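Local coordinates for cytoplasmic protein (Cryptococcus neoformans var. grubii serotype A, PDB 7LPO), which probably hydrolyses the beta-glucosidic bond of sterylglucosides, as a sterylglucosidase of glycosyl hydrolase family 5, at residues 60-65 with 156-161; 149-154 with 169-174; 176-181 with 196-201; 204-209 with 301-306; 293-298 with 327-332. All coordinates share one frame; numbering follows the deposited sequence.

Interaction 1 (60-65 with 156-161)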
# COMPACT_ATOMS: atom_id res chain seq x y z
N GLY A 60 -13.69 23.96 1.03
CA GLY A 60 -13.38 23.50 2.37
C GLY A 60 -12.05 22.77 2.50
O GLY A 60 -11.62 22.52 3.63
N PHE A 61 -11.39 22.46 1.38
CA PHE A 61 -10.16 21.66 1.40
C PHE A 61 -9.07 22.34 2.21
O PHE A 61 -8.51 21.75 3.15
CB PHE A 61 -9.72 21.42 -0.05
CG PHE A 61 -8.42 20.67 -0.20
CD1 PHE A 61 -8.35 19.31 0.05
CD2 PHE A 61 -7.27 21.33 -0.61
CE1 PHE A 61 -7.15 18.63 -0.11
CE2 PHE A 61 -6.09 20.65 -0.77
CZ PHE A 61 -6.02 19.30 -0.52
N TRP A 62 -8.75 23.58 1.87
CA TRP A 62 -7.70 24.30 2.58
C TRP A 62 -8.19 24.84 3.93
O TRP A 62 -7.46 24.76 4.93
CB TRP A 62 -7.21 25.47 1.72
CG TRP A 62 -6.55 25.07 0.44
CD1 TRP A 62 -7.01 25.29 -0.82
CD2 TRP A 62 -5.30 24.39 0.30
NE1 TRP A 62 -6.11 24.81 -1.74
CE2 TRP A 62 -5.06 24.25 -1.08
CE3 TRP A 62 -4.35 23.91 1.21
CZ2 TRP A 62 -3.92 23.61 -1.58
CZ3 TRP A 62 -3.21 23.27 0.71
CH2 TRP A 62 -3.01 23.13 -0.68
N GLU A 63 -9.41 25.36 3.98
CA GLU A 63 -9.87 26.08 5.17
C GLU A 63 -9.91 25.19 6.40
O GLU A 63 -9.50 25.60 7.49
CB GLU A 63 -11.25 26.69 4.92
CG GLU A 63 -11.27 27.81 3.90
CD GLU A 63 -11.42 27.30 2.47
OE1 GLU A 63 -11.36 26.07 2.25
OE2 GLU A 63 -11.60 28.14 1.56
N THR A 64 -10.43 23.97 6.26
CA THR A 64 -10.53 23.10 7.42
C THR A 64 -9.14 22.72 7.93
O THR A 64 -8.92 22.65 9.14
CB THR A 64 -11.34 21.84 7.10
OG1 THR A 64 -10.78 21.19 5.96
CG2 THR A 64 -12.79 22.20 6.82
N ALA A 65 -8.20 22.47 7.02
CA ALA A 65 -6.85 22.09 7.45
C ALA A 65 -6.12 23.28 8.06
O ALA A 65 -5.38 23.13 9.04
CB ALA A 65 -6.07 21.49 6.28
N ALA A 156 0.57 13.43 5.44
CA ALA A 156 1.06 14.33 6.47
C ALA A 156 0.12 15.52 6.69
O ALA A 156 -0.60 15.94 5.77
CB ALA A 156 2.45 14.83 6.12
N PRO A 157 0.10 16.08 7.90
CA PRO A 157 -0.74 17.26 8.14
C PRO A 157 -0.22 18.49 7.41
O PRO A 157 0.97 18.61 7.12
CB PRO A 157 -0.69 17.44 9.66
CG PRO A 157 0.55 16.73 10.11
CD PRO A 157 0.76 15.59 9.12
N LEU A 158 -1.14 19.41 7.13
CA LEU A 158 -0.82 20.58 6.34
C LEU A 158 0.33 21.39 6.93
O LEU A 158 1.10 22.01 6.19
CB LEU A 158 -2.06 21.47 6.20
CG LEU A 158 -1.90 22.84 5.56
CD1 LEU A 158 -1.57 22.73 4.08
CD2 LEU A 158 -3.19 23.62 5.76
N TRP A 159 0.48 21.39 8.26
CA TRP A 159 1.51 22.23 8.82
C TRP A 159 2.92 21.75 8.48
O TRP A 159 3.87 22.53 8.65
CB TRP A 159 1.34 22.36 10.34
CG TRP A 159 1.31 21.08 11.15
CD1 TRP A 159 0.21 20.47 11.67
CD2 TRP A 159 2.44 20.31 11.58
NE1 TRP A 159 0.57 19.36 12.38
CE2 TRP A 159 1.94 19.24 12.35
CE3 TRP A 159 3.82 20.42 11.40
CZ2 TRP A 159 2.76 18.28 12.91
CZ3 TRP A 159 4.64 19.47 11.96
CH2 TRP A 159 4.11 18.41 12.71
N THR A 160 3.08 20.51 7.99
CA THR A 160 4.42 20.08 7.59
C THR A 160 4.91 20.85 6.37
O THR A 160 6.11 21.10 6.23
CB THR A 160 4.47 18.57 7.30
OG1 THR A 160 3.56 18.23 6.25
CG2 THR A 160 4.15 17.78 8.56
N LEU A 161 4.00 21.23 5.47
CA LEU A 161 4.39 22.06 4.33
C LEU A 161 4.97 23.40 4.80
O LEU A 161 6.01 23.85 4.30
CB LEU A 161 3.18 22.31 3.43
CG LEU A 161 2.86 21.24 2.39
CD1 LEU A 161 2.40 19.99 3.09
CD2 LEU A 161 1.79 21.73 1.42
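Leu158 pushes its forked end against helix 61-66, and each prong finds a different partner. CD2 lies 3.6 Å from CB of Ala65, the closest approach between the two segments, while CD1 comes 3.8 Å from CZ3 of Trp62. The fork reaches across because CG of Leu158 stands opposite its backbone N (chi1 173°), which sends both methyls out from the turn that leads into helix 159-163. Alanine is well placed at position 65: its single methyl, aimed at residues 156-161, lets the leucine come close to the helix surface. Trp62 receives the other methyl differently, at the edge of the six-membered ring and near its plane, with the two side chains crossing at about a right angle. One face of that indole is taken by CD2 of Phe61, 3.6 Å above the plane, and its NE1 is hydrogen-bonded to Glu182, so the ring is held from several directions.

The other side of the helix is looser. Glu63 points away from residues 156-161 and is exposed, and the partly exposed Thr64 turns its hydroxyl back on its own helix, where OG1 donates to Gly60 O at 2.8 Å. Thr160, by contrast, is a buried hydroxyl satisfied close to home: its OG1 donates to Pro157 O at 2.8 Å and is also hydrogen-bonded to NE1 of Trp147. The packing joins the connections that follow the first and third parallel strands, 35-43 and 137-143, on the C-terminal rim of a TIM barrel, the fold of glycosyl hydrolase family 5.

Interaction 2 (149-154 with 169-174)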
# COMPACT_ATOMS: atom_id res chain seq x y z
N ARG A 149 -2.20 14.95 1.34
CA ARG A 149 -3.29 15.41 0.48
C ARG A 149 -2.96 16.75 -0.18
O ARG A 149 -3.32 17.00 -1.33
CB ARG A 149 -4.59 15.57 1.28
CG ARG A 149 -5.18 14.31 1.83
CD ARG A 149 -6.59 14.56 2.38
NE ARG A 149 -6.62 15.51 3.50
CZ ARG A 149 -7.45 16.55 3.58
NH1 ARG A 149 -8.31 16.81 2.62
NH2 ARG A 149 -7.41 17.35 4.65
N PHE A 150 -2.30 17.64 0.56
CA PHE A 150 -1.98 18.98 0.09
C PHE A 150 -0.88 18.99 -0.96
O PHE A 150 -0.66 20.02 -1.59
CB PHE A 150 -1.64 19.82 1.32
CG PHE A 150 -2.57 19.54 2.47
CD1 PHE A 150 -3.88 19.99 2.43
CD2 PHE A 150 -2.18 18.74 3.52
CE1 PHE A 150 -4.76 19.69 3.43
CE2 PHE A 150 -3.06 18.43 4.53
CZ PHE A 150 -4.35 18.90 4.49
N THR A 151 -0.21 17.85 -1.18
CA THR A 151 0.77 17.71 -2.24
C THR A 151 0.39 16.61 -3.22
O THR A 151 1.25 16.10 -3.95
CB THR A 151 2.17 17.48 -1.67
OG1 THR A 151 2.13 16.51 -0.62
CG2 THR A 151 2.71 18.77 -1.09
N GLY A 152 -0.89 16.23 -3.25
CA GLY A 152 -1.45 15.41 -4.32
C GLY A 152 -1.97 14.06 -3.90
O GLY A 152 -2.37 13.28 -4.77
N GLY A 153 -1.98 13.73 -2.61
CA GLY A 153 -2.26 12.36 -2.20
C GLY A 153 -2.90 12.18 -0.84
O GLY A 153 -4.11 12.38 -0.67
N SER A 154 -2.10 11.74 0.13
CA SER A 154 -2.57 11.50 1.48
C SER A 154 -1.35 11.49 2.39
O SER A 154 -0.22 11.37 1.92
CB SER A 154 -3.33 10.18 1.60
OG SER A 154 -2.45 9.06 1.60
N TYR A 169 -0.53 27.42 -1.24
CA TYR A 169 -1.35 28.03 -2.27
C TYR A 169 -0.60 28.31 -3.56
O TYR A 169 -1.24 28.69 -4.55
CB TYR A 169 -1.96 29.30 -1.71
CG TYR A 169 -2.77 28.97 -0.48
CD1 TYR A 169 -3.94 28.23 -0.59
CD2 TYR A 169 -2.34 29.33 0.78
CE1 TYR A 169 -4.68 27.89 0.52
CE2 TYR A 169 -3.08 29.00 1.90
CZ TYR A 169 -4.24 28.28 1.76
OH TYR A 169 -4.99 27.94 2.87
N HIS A 170 0.71 28.09 -3.60
CA HIS A 170 1.49 28.32 -4.81
C HIS A 170 1.91 27.01 -5.48
O HIS A 170 2.65 27.05 -6.47
CB HIS A 170 2.72 29.17 -4.47
CG HIS A 170 2.36 30.55 -4.00
ND1 HIS A 170 3.28 31.42 -3.46
CD2 HIS A 170 1.17 31.20 -3.96
CE1 HIS A 170 2.68 32.54 -3.11
NE2 HIS A 170 1.40 32.43 -3.41
N LEU A 171 1.45 25.87 -4.97
CA LEU A 171 1.83 24.57 -5.52
C LEU A 171 1.39 24.43 -6.97
O LEU A 171 2.15 23.97 -7.82
CB LEU A 171 1.23 23.45 -4.67
CG LEU A 171 1.78 23.31 -3.25
CD1 LEU A 171 0.87 22.48 -2.36
CD2 LEU A 171 3.18 22.69 -3.34
N THR A 172 0.16 24.84 -7.26
CA THR A 172 -0.40 24.67 -8.60
C THR A 172 0.24 25.62 -9.60
O THR A 172 0.60 25.21 -10.71
CB THR A 172 -1.91 24.87 -8.56
OG1 THR A 172 -2.51 23.86 -7.73
CG2 THR A 172 -2.51 24.83 -9.96
N ALA A 173 0.38 26.90 -9.23
CA ALA A 173 0.94 27.88 -10.16
C ALA A 173 2.34 27.48 -10.61
O ALA A 173 2.69 27.63 -11.79
CB ALA A 173 0.96 29.26 -9.51
N THR A 174 3.15 26.96 -9.70
CA THR A 174 4.52 26.57 -10.00
C THR A 174 4.64 25.13 -10.52
O THR A 174 5.75 24.70 -10.86
CB THR A 174 5.41 26.71 -8.75
OG1 THR A 174 4.96 25.80 -7.74
CG2 THR A 174 5.40 28.15 -8.21
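Two turns of the long connection that follows the third TIM-barrel strand, 137-143, meet where Leu171 faces Phe150 and Thr151. The contact is small, 87 Å² in all, and it is carried by one leucine methyl. CD1 of Leu171 is modelled 3.0 Å from Phe150 O, an unusually short and somewhat doubtful approach, best read as van der Waals packing of a methyl on a carbonyl; it also stands 4.3 Å from CG2 of Thr151. The leucine has CG beside its backbone N and opposite its carbonyl carbon (chi1 -68°), a setting that carries the branch toward residues 149-154. A branched apolar residue is apt here because all three participants are buried and Leu161 and Ala207 close round the same leucine.

Phe150 contributes its backbone, since its ring turns away to pack on Leu158 and Ala65. Thr151 divides its branches: the methyl looks to Leu171, whereas OG1 is hydrogen-bonded to Ser148 and Val146 in its own loop. That loop is tightened by Gly152 N, which donates to Arg149 O at 3.2 Å, and Gly152 itself takes a positive phi (117°), a conformation glycine adopts with ease. Arg149, at the start of the turn, forms a salt bridge with Glu106 and thereby ties the loop to helix 105-109. In the opposing turn His170 O is gripped by two donors of one residue, Thr174 N at 3.3 Å and Thr174 OG1 at 2.9 Å, which arrive from opposite faces of the carbonyl plane.

Interaction 3 (176-181 with 196-201)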
# COMPACT_ATOMS: atom_id res chain seq x y z
N ALA A 176 4.55 22.66 -8.73
CA ALA A 176 5.29 21.94 -7.71
C ALA A 176 4.53 20.70 -7.24
O ALA A 176 5.15 19.78 -6.72
CB ALA A 176 5.58 22.86 -6.53
N ALA A 177 3.22 20.68 -7.42
CA ALA A 177 2.40 19.51 -7.19
C ALA A 177 1.12 19.67 -8.00
O ALA A 177 0.65 20.79 -8.22
CB ALA A 177 2.07 19.31 -5.70
N TYR A 178 0.55 18.54 -8.43
CA TYR A 178 -0.74 18.52 -9.11
C TYR A 178 -1.77 17.99 -8.12
O TYR A 178 -1.70 16.83 -7.70
CB TYR A 178 -0.71 17.67 -10.37
CG TYR A 178 0.12 18.23 -11.48
CD1 TYR A 178 0.07 19.59 -11.80
CD2 TYR A 178 0.98 17.42 -12.22
CE1 TYR A 178 0.84 20.12 -12.81
CE2 TYR A 178 1.74 17.93 -13.25
CZ TYR A 178 1.67 19.28 -13.53
OH TYR A 178 2.43 19.81 -14.55
N LEU A 179 -2.71 18.84 -7.74
CA LEU A 179 -3.80 18.48 -6.85
C LEU A 179 -5.05 18.21 -7.69
O LEU A 179 -5.39 19.00 -8.57
CB LEU A 179 -4.09 19.60 -5.86
CG LEU A 179 -3.18 19.73 -4.64
CD1 LEU A 179 -1.72 19.59 -5.01
CD2 LEU A 179 -3.45 21.08 -3.97
N HIS A 180 -5.72 17.10 -7.38
CA HIS A 180 -6.94 16.76 -8.11
C HIS A 180 -7.94 17.91 -8.09
O HIS A 180 -8.55 18.24 -9.12
CB HIS A 180 -7.55 15.51 -7.50
CG HIS A 180 -8.66 14.93 -8.32
ND1 HIS A 180 -9.45 13.89 -7.87
CD2 HIS A 180 -9.10 15.23 -9.56
CE1 HIS A 180 -10.33 13.59 -8.80
NE2 HIS A 180 -10.14 14.38 -9.84
N CYS A 181 -8.13 18.54 -6.94
CA CYS A 181 -9.16 19.57 -6.82
C CYS A 181 -8.75 20.90 -7.45
O CYS A 181 -9.61 21.78 -7.57
CB CYS A 181 -9.52 19.78 -5.35
SG CYS A 181 -8.27 20.65 -4.39
N ALA A 196 -5.47 9.88 -15.79
CA ALA A 196 -5.33 8.62 -15.07
C ALA A 196 -3.94 8.47 -14.45
O ALA A 196 -2.93 8.54 -15.15
CB ALA A 196 -5.60 7.45 -16.01
N MET A 197 -3.92 8.24 -13.14
CA MET A 197 -2.71 7.86 -12.41
C MET A 197 -1.64 8.94 -12.45
O MET A 197 -0.47 8.66 -12.15
CB MET A 197 -2.14 6.55 -12.95
CG MET A 197 -3.01 5.31 -12.71
SD MET A 197 -3.82 5.24 -11.09
CE MET A 197 -2.69 4.28 -10.16
N ILE A 198 -1.99 10.17 -12.82
CA ILE A 198 -0.98 11.21 -12.84
C ILE A 198 -0.58 11.60 -11.42
O ILE A 198 0.50 12.18 -11.22
CB ILE A 198 -1.45 12.43 -13.64
CG1 ILE A 198 -0.25 13.30 -14.03
CG2 ILE A 198 -2.45 13.24 -12.85
CD1 ILE A 198 -0.59 14.39 -15.04
N TRP A 199 -1.40 11.26 -10.42
CA TRP A 199 -1.08 11.65 -9.05
C TRP A 199 0.30 11.15 -8.65
O TRP A 199 0.98 11.79 -7.83
CB TRP A 199 -2.15 11.13 -8.09
CG TRP A 199 -2.15 9.63 -7.93
CD1 TRP A 199 -2.95 8.74 -8.58
CD2 TRP A 199 -1.30 8.86 -7.07
NE1 TRP A 199 -2.65 7.45 -8.18
CE2 TRP A 199 -1.64 7.51 -7.26
CE3 TRP A 199 -0.29 9.19 -6.17
CZ2 TRP A 199 -0.99 6.49 -6.58
CZ3 TRP A 199 0.35 8.17 -5.49
CH2 TRP A 199 -0.01 6.83 -5.70
N GLY A 200 0.73 10.03 -9.22
CA GLY A 200 1.99 9.42 -8.83
C GLY A 200 3.21 10.21 -9.27
O GLY A 200 4.27 10.09 -8.65
N THR A 201 3.08 11.01 -10.33
CA THR A 201 4.19 11.85 -10.78
C THR A 201 4.53 12.95 -9.78
O THR A 201 5.58 13.60 -9.92
CB THR A 201 3.88 12.48 -12.15
OG1 THR A 201 2.83 13.46 -12.03
CG2 THR A 201 3.48 11.42 -13.16
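An extended run through Ala177, Tyr178 and Leu179 passes a 3-10 turn at residues 198-201, the two segments coming nearest at Tyr178 and Trp199, whose CA atoms are 6.9 Å apart. Tyr178 sets out toward the turn, and its ring touches it with one carbon. CD2 of Tyr178 sits 4.4 Å from CD1 of Ile198, an apolar meeting in which the isoleucine's longer arm is stretched out (chi1 -162°, chi2 169°) so that its terminal methyl leads. The same CD2 is 4.4 Å from Thr201 OG1, which lies at the edge of the ring near its plane.

The threonine does not need the ring for its polar end. OG1 donates to Ile198 O at 2.8 Å, in the carbonyl plane, and Thr201 N gives the same oxygen a second bond of 3.0 Å. Two donors thus hold the turn closed, which explains the fitness of a threonine at position 201: its hydroxyl is satisfied locally in a buried setting. In residues 176-181, Tyr178 N is bound by Asn202 OD1, while the broad aromatic ring is packed between Trp183, which meets it edge-to-face, His205 and the 198-201 turn. The contact joins two parts of the long connection between helix 159-163 and helix 206-221, one of the elaborated loops of a TIM-barrel glycosidase.

Interaction 4 (204-209 with 301-306)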
# COMPACT_ATOMS: atom_id res chain seq x y z
N THR A 204 7.98 13.16 -8.37
CA THR A 204 9.06 13.75 -9.15
C THR A 204 8.73 15.18 -9.57
O THR A 204 9.23 15.66 -10.59
CB THR A 204 9.39 12.89 -10.37
OG1 THR A 204 8.23 12.68 -11.18
CG2 THR A 204 9.92 11.51 -9.94
N HIS A 205 7.90 15.86 -8.80
CA HIS A 205 7.76 17.31 -8.90
C HIS A 205 8.34 17.96 -7.64
O HIS A 205 8.65 17.29 -6.65
CB HIS A 205 6.30 17.70 -9.10
CG HIS A 205 5.80 17.50 -10.49
ND1 HIS A 205 5.69 16.25 -11.06
CD2 HIS A 205 5.36 18.37 -11.43
CE1 HIS A 205 5.20 16.36 -12.28
NE2 HIS A 205 4.99 17.64 -12.53
N LEU A 206 8.43 19.28 -7.68
CA LEU A 206 9.34 20.00 -6.79
C LEU A 206 8.97 19.86 -5.32
O LEU A 206 9.85 19.77 -4.45
CB LEU A 206 9.37 21.48 -7.19
CG LEU A 206 10.17 22.42 -6.28
CD1 LEU A 206 11.60 21.93 -6.18
CD2 LEU A 206 10.14 23.87 -6.77
N ALA A 207 7.68 19.86 -4.99
CA ALA A 207 7.31 19.83 -3.58
C ALA A 207 7.75 18.51 -2.94
O ALA A 207 8.43 18.51 -1.90
CB ALA A 207 5.81 20.04 -3.41
N ASN A 208 7.34 17.39 -3.53
CA ASN A 208 7.77 16.09 -3.01
C ASN A 208 9.29 15.94 -3.10
O ASN A 208 9.90 15.32 -2.22
CB ASN A 208 7.10 14.96 -3.79
CG ASN A 208 5.80 14.51 -3.17
OD1 ASN A 208 5.75 13.48 -2.49
ND2 ASN A 208 4.73 15.27 -3.40
N GLN A 209 9.90 16.45 -4.18
CA GLN A 209 11.34 16.32 -4.33
C GLN A 209 12.06 17.02 -3.19
O GLN A 209 13.09 16.54 -2.69
CB GLN A 209 11.79 16.88 -5.68
CG GLN A 209 11.55 15.95 -6.84
CD GLN A 209 11.70 16.64 -8.18
OE1 GLN A 209 11.34 17.81 -8.35
NE2 GLN A 209 12.22 15.90 -9.16
N GLU A 301 14.47 22.35 -14.00
CA GLU A 301 13.32 23.09 -14.52
C GLU A 301 12.29 23.35 -13.43
O GLU A 301 11.67 24.41 -13.39
CB GLU A 301 12.68 22.35 -15.69
CG GLU A 301 13.50 22.39 -16.97
CD GLU A 301 12.82 21.64 -18.12
OE1 GLU A 301 12.08 20.66 -17.87
OE2 GLU A 301 13.04 22.03 -19.29
N GLY A 302 12.10 22.38 -12.52
CA GLY A 302 11.12 22.56 -11.46
C GLY A 302 11.55 23.61 -10.45
O GLY A 302 10.71 24.36 -9.94
N MET A 303 12.85 23.68 -10.16
CA MET A 303 13.38 24.72 -9.28
C MET A 303 13.20 26.10 -9.90
O MET A 303 12.81 27.05 -9.22
CB MET A 303 14.85 24.45 -8.99
CG MET A 303 15.11 23.22 -8.11
SD MET A 303 16.86 22.77 -8.02
CE MET A 303 16.76 21.22 -7.13
N ARG A 304 13.49 26.24 -11.20
CA ARG A 304 13.24 27.52 -11.87
C ARG A 304 11.77 27.88 -11.81
O ARG A 304 11.41 29.04 -11.58
CB ARG A 304 13.71 27.47 -13.32
CG ARG A 304 15.21 27.38 -13.50
CD ARG A 304 15.52 26.91 -14.90
NE ARG A 304 16.95 26.71 -15.13
CZ ARG A 304 17.45 25.91 -16.07
NH1 ARG A 304 16.62 25.23 -16.86
NH2 ARG A 304 18.76 25.79 -16.21
N LEU A 305 10.90 26.89 -12.03
CA LEU A 305 9.47 27.13 -11.91
C LEU A 305 9.11 27.56 -10.49
O LEU A 305 8.27 28.44 -10.28
CB LEU A 305 8.69 25.87 -12.29
CG LEU A 305 8.65 25.51 -13.78
CD1 LEU A 305 8.05 24.11 -13.99
CD2 LEU A 305 7.85 26.53 -14.56
N GLY A 306 9.72 26.92 -9.49
CA GLY A 306 9.45 27.28 -8.11
C GLY A 306 9.92 28.67 -7.74
O GLY A 306 9.53 29.18 -6.68
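Leu206, in the first turn of helix 206-221, lays its end over a surface of helix 299-306 made largely of backbone. Its CD2 touches Gly302 O at 3.3 Å and Gly306 CA at 3.7 Å, two glycines one helical turn apart, while CD1 approaches CG of Met303 at 4.2 Å. Glycine answers the need at position 306 because the leucine methyl takes up the space where a side chain would stand. Met303 adds a flexible apolar flank, its side chain running out past the leucine. CG of Leu206 lies opposite its own backbone N (chi1 174°), and this sends its forked end toward the other helix.

Farther out, each helix is set by its own bonds. Gly306 N donates to Gly302 O at 2.8 Å, so the oxygen beneath the methyl already has a partner. His205 holds the N-cap position of helix 206-221; its ND1 is bonded to Thr201 O, and its own O receives Gln209 N at 2.9 Å. Leu338 packs on Leu206 and pairs by backbone with Gly306. With Gly302 O and His205 O satisfied inside their own helices, what passes between the two segments is van der Waals packing of a leucine fork on glycine backbone and on the methionine side chain, with no directional bond.

Interaction 5 (293-298 with 327-332)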
# COMPACT_ATOMS: atom_id res chain seq x y z
N LYS A 293 4.29 11.07 -16.87
CA LYS A 293 3.00 11.30 -17.50
C LYS A 293 2.63 12.75 -17.29
O LYS A 293 2.79 13.29 -16.20
CB LYS A 293 1.91 10.39 -16.93
CG LYS A 293 0.53 10.73 -17.45
CD LYS A 293 -0.37 9.51 -17.48
CE LYS A 293 -1.60 9.79 -18.33
NZ LYS A 293 -2.60 8.70 -18.22
N GLY A 294 2.12 13.37 -18.35
CA GLY A 294 1.79 14.77 -18.32
C GLY A 294 3.05 15.62 -18.32
O GLY A 294 4.15 15.12 -18.61
N PRO A 295 2.91 16.90 -18.01
CA PRO A 295 4.08 17.80 -18.00
C PRO A 295 5.07 17.36 -16.95
O PRO A 295 4.73 17.21 -15.77
CB PRO A 295 3.49 19.18 -17.69
CG PRO A 295 1.98 19.02 -17.82
CD PRO A 295 1.68 17.58 -17.54
N SER A 296 6.32 17.16 -17.36
CA SER A 296 7.34 16.56 -16.51
C SER A 296 8.59 17.43 -16.50
O SER A 296 9.53 17.22 -17.28
CB SER A 296 7.68 15.15 -16.98
OG SER A 296 6.50 14.38 -17.16
N PRO A 297 8.64 18.43 -15.62
CA PRO A 297 9.87 19.22 -15.51
C PRO A 297 11.01 18.39 -14.95
O PRO A 297 10.81 17.52 -14.09
CB PRO A 297 9.49 20.37 -14.56
CG PRO A 297 8.19 20.00 -13.94
CD PRO A 297 7.53 18.94 -14.79
N THR A 298 12.21 18.62 -15.48
CA THR A 298 13.42 18.09 -14.87
C THR A 298 13.58 18.71 -13.49
O THR A 298 12.94 19.72 -13.18
CB THR A 298 14.62 18.42 -15.74
OG1 THR A 298 14.79 19.84 -15.80
CG2 THR A 298 14.42 17.88 -17.16
N SER A 327 3.92 16.36 -26.82
CA SER A 327 4.35 17.72 -27.09
C SER A 327 4.95 18.35 -25.83
O SER A 327 4.71 17.89 -24.71
CB SER A 327 3.18 18.57 -27.58
OG SER A 327 2.16 18.62 -26.60
N ARG A 328 5.74 19.39 -26.03
CA ARG A 328 6.20 20.21 -24.92
C ARG A 328 5.10 21.19 -24.54
O ARG A 328 4.30 21.62 -25.38
CB ARG A 328 7.48 20.96 -25.29
CG ARG A 328 8.70 20.06 -25.36
CD ARG A 328 9.99 20.87 -25.43
NE ARG A 328 10.66 21.01 -24.14
CZ ARG A 328 11.93 20.68 -23.91
NH1 ARG A 328 12.68 20.19 -24.88
NH2 ARG A 328 12.45 20.83 -22.69
N GLN A 329 5.05 21.53 -23.25
CA GLN A 329 4.03 22.42 -22.71
C GLN A 329 4.69 23.50 -21.88
O GLN A 329 5.61 23.23 -21.10
CB GLN A 329 3.02 21.64 -21.85
CG GLN A 329 2.05 20.81 -22.66
CD GLN A 329 1.09 20.03 -21.80
OE1 GLN A 329 0.50 20.56 -20.85
NE2 GLN A 329 0.91 18.75 -22.12
N THR A 330 4.24 24.74 -22.06
CA THR A 330 4.75 25.86 -21.28
C THR A 330 4.00 25.94 -19.96
O THR A 330 2.76 25.94 -19.93
CB THR A 330 4.61 27.16 -22.06
OG1 THR A 330 5.41 27.10 -23.24
CG2 THR A 330 5.06 28.34 -21.21
N ILE A 331 4.75 26.00 -18.86
CA ILE A 331 4.22 26.30 -17.53
C ILE A 331 4.74 27.68 -17.17
O ILE A 331 5.96 27.92 -17.18
CB ILE A 331 4.64 25.25 -16.49
CG1 ILE A 331 4.11 23.87 -16.90
CG2 ILE A 331 4.14 25.64 -15.11
CD1 ILE A 331 4.78 22.72 -16.15
N ASP A 332 3.83 28.60 -16.87
CA ASP A 332 4.20 29.98 -16.55
C ASP A 332 3.62 30.37 -15.20
O ASP A 332 2.44 30.75 -15.11
CB ASP A 332 3.70 30.94 -17.64
CG ASP A 332 4.26 32.34 -17.47
OD1 ASP A 332 4.90 32.62 -16.43
OD2 ASP A 332 4.05 33.17 -18.39
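Ser296 OG donates to Gly294 O at 2.9 Å, spanning Pro295, the residue that meets Gln329 and Ile331 across the contact. OG lies above the carbonyl plane, 42° out of it, and so is not aimed at a lone pair. All of this belongs to a three-stranded antiparallel sheet in which 294-295 and 322-331 are the outer strands and 311-319 runs between them. Gly294 and Ser296 pair by backbone with Trp316 and Gln314, whereas Gln329 and Ile331 pair with Val313 and Gln311.

Although they flank the same middle strand, Pro295 and Gln329 have CA atoms just 6.6 Å apart, less than two ordinary strand spacings, which is consistent with a strongly curled sheet in which the side chains of the two outer strands come together. Both Pro295 and Ile331 rest on Val313. Proline fits a short outer strand: its compact ring is apolar, and Tyr178 packs against it too. Gln329, exposed to solvent, lays its extended chain obliquely past the ring, bringing OE1 to 3.7 Å from Pro295 CG in a van der Waals approach. Ile331 offers the more hydrophobic partner, also touching Leu305 of helix 299-306. With CG1 beside the backbone N (chi1 -60°) and the arm then stretched out, its CD1 ends 4.1 Å from Pro295 CB.

Overall arrangement
The five contacts form a connected series of packing contacts around the loops that follow the barrel strands. Interactions 1 and 2 lie with centres about 10 Å apart, and Phe150 of interaction 2 touches interaction 1, with its CZ 3.6 Å from Ala65 CB. Interaction 2 continues into interaction 3, about 8 Å away between centres, through the backbone pair Leu171 O and Ala176 N. Interactions 3 and 4 are joined by Ala176 O and Ala207 N at 3.1 Å, and His205 next reaches interaction 5 by a weak bond to Pro295 O. Interactions 1 and 5, about 27 Å apart between centres, do not touch, so the others bridge them.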